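Local coordinates for SusD superfamily protein (Bacteroides fragilis, PDB 3L22) that probably binds sugars at the outer membrane of the bacterium and can bind zinc ions, at residues A120-V123 with R124-Y128. Numbering follows the deposited sequence.
Sequences AKFV and RALAY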
loop_
_atom_site.group_PDB
_atom_site.type_symbol
_atom_site.label_atom_id
_atom_site.label_comp_id
_atom_site.label_asym_id
_atom_site.label_seq_id
_atom_site.Cartn_x
_atom_site.Cartn_y
_atom_site.Cartn_z
ATOM N N ALA A 120 -3.801 1.319 -17.260
ATOM C CA ALA A 120 -4.914 2.077 -16.696
ATOM C C ALA A 120 -5.741 1.180 -15.744
ATOM O O ALA A 120 -6.141 1.608 -14.670
ATOM C CB ALA A 120 -5.773 2.650 -17.811
ATOM N N LYS A 121 -5.986 -0.065 -16.148
ATOM C CA LYS A 121 -6.676 -1.020 -15.288
ATOM C C LYS A 121 -5.943 -1.296 -13.969
ATOM O O LYS A 121 -6.571 -1.422 -12.919
ATOM C CB LYS A 121 -6.983 -2.314 -16.051
ATOM C CG LYS A 121 -8.101 -2.147 -17.103
ATOM C CD LYS A 121 -8.468 -3.520 -17.681
ATOM C CE LYS A 121 -9.510 -3.374 -18.763
ATOM N NZ LYS A 121 -9.869 -4.709 -19.316
ATOM N N PHE A 122 -4.614 -1.351 -14.015
ATOM C CA PHE A 122 -3.803 -1.501 -12.813
ATOM C C PHE A 122 -4.065 -0.339 -11.822
ATOM O O PHE A 122 -4.259 -0.583 -10.648
ATOM C CB PHE A 122 -2.313 -1.566 -13.145
ATOM C CG PHE A 122 -1.440 -1.520 -11.946
ATOM C CD1 PHE A 122 -1.148 -2.701 -11.240
ATOM C CD2 PHE A 122 -0.965 -0.306 -11.448
ATOM C CE1 PHE A 122 -0.366 -2.675 -10.113
ATOM C CE2 PHE A 122 -0.189 -0.277 -10.300
ATOM C CZ PHE A 122 0.098 -1.491 -9.628
ATOM N N VAL A 123 -4.072 0.901 -12.317
ATOM C CA VAL A 123 -4.340 2.067 -11.488
ATOM C C VAL A 123 -5.746 1.980 -10.845
ATOM O O VAL A 123 -5.875 2.186 -9.646
ATOM C CB VAL A 123 -4.134 3.364 -12.263
ATOM C CG1 VAL A 123 -4.537 4.578 -11.448
ATOM C CG2 VAL A 123 -2.658 3.480 -12.696
ATOM N N ARG A 124 -6.761 1.571 -11.615
ATOM C CA ARG A 124 -8.103 1.388 -11.043
ATOM C C ARG A 124 -8.102 0.279 -9.998
ATOM O O ARG A 124 -8.691 0.437 -8.930
ATOM C CB ARG A 124 -9.097 1.085 -12.133
ATOM C CG ARG A 124 -10.531 0.945 -11.647
ATOM C CD ARG A 124 -11.484 0.983 -12.842
ATOM N NE ARG A 124 -11.351 -0.189 -13.683
ATOM C CZ ARG A 124 -11.943 -0.319 -14.879
ATOM N NH1 ARG A 124 -12.745 0.636 -15.385
ATOM N NH2 ARG A 124 -11.802 -1.455 -15.537
ATOM N N ALA A 125 -7.376 -0.799 -10.280
ATOM C CA ALA A 125 -7.286 -1.938 -9.379
ATOM C C ALA A 125 -6.639 -1.542 -8.038
ATOM O O ALA A 125 -7.144 -1.891 -6.947
ATOM C CB ALA A 125 -6.496 -3.102 -10.062
ATOM N N LEU A 126 -5.561 -0.767 -8.123
ATOM C CA LEU A 126 -4.889 -0.287 -6.937
ATOM C C LEU A 126 -5.787 0.632 -6.075
ATOM O O LEU A 126 -5.807 0.541 -4.811
ATOM C CB LEU A 126 -3.575 0.417 -7.349
ATOM C CG LEU A 126 -2.544 0.670 -6.260
ATOM C CD1 LEU A 126 -2.139 -0.628 -5.484
ATOM C CD2 LEU A 126 -1.290 1.397 -6.807
ATOM N N ALA A 127 -6.534 1.508 -6.738
ATOM C CA ALA A 127 -7.410 2.426 -6.024
ATOM C C ALA A 127 -8.472 1.639 -5.246
ATOM O O ALA A 127 -8.660 1.839 -4.030
ATOM C CB ALA A 127 -8.040 3.404 -6.994
ATOM N N TYR A 128 -9.127 0.693 -5.925
ATOM C CA TYR A 128 -10.108 -0.169 -5.253
ATOM C C TYR A 128 -9.489 -1.009 -4.139
ATOM O O TYR A 128 -10.137 -1.256 -3.114
ATOM C CB TYR A 128 -10.863 -1.064 -6.258
ATOM C CG TYR A 128 -12.009 -0.337 -6.915
ATOM C CD1 TYR A 128 -13.102 0.082 -6.155
ATOM C CD2 TYR A 128 -12.001 -0.026 -8.284
ATOM C CE1 TYR A 128 -14.155 0.773 -6.719
ATOM C CE2 TYR A 128 -13.085 0.672 -8.871
ATOM C CZ TYR A 128 -14.149 1.068 -8.070
ATOM O OH TYR A 128 -15.205 1.770 -8.574
#
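Two successive turns of the alpha helix 113-131, in the TPR-related helical scaffold of the SusD family, meet where Phe122 lies beside Leu126 and Lys121 beside Arg124, an example of i to i+4 and i to i+3 neighbours sharing a helix face. The frame is set by four i to i+4 backbone bonds, in which the amides of Arg124, Ala125, Leu126 and Ala127 donate in turn to the carbonyl oxygens of Ala120, Lys121, Phe122 and Val123. The bond from Leu126 N to Phe122 O, at 2.8 Å, ties together the two residues whose side chains meet on the apolar side.

There, Phe122 and Leu126 point the same way, and CE2 of the phenylalanine ring approaches methyl CD2 of Leu126 obliquely at 4.0 Å. Both residues hold CG anti to the backbone N (chi1 172° for Phe122, -164° for Leu126), which sends ring and isobutyl group along the same side of the helix.

The polar side pairs Lys121 with Arg124. The lysine chain runs extended beyond CG, whereas the arginine bends at chi3 (68°), and its NH2 comes within 4.1 Å of Lys121 CG. Lys121 NZ and Arg124 NH2 remain 5.3 Å apart; the salt bridge from Arg124 NH2 to Asp178 OD1 probably eases the proximity of the two like charges. Asn96 OD1 accepts a hydrogen bond from NH1, so the buried guanidinium is gripped from two other helices. The Arg124 side chain also touches His174, a zinc-binding residue whose ion is absent from this chain.

Around this helix, Val123 and Leu126 pack on helix 18-33, Ala120 and Ala127 on helix 79-103, and Ala125 on helix 168-178, while Phe122 reaches Phe251 of strand 249-253 in an edge-to-face contact.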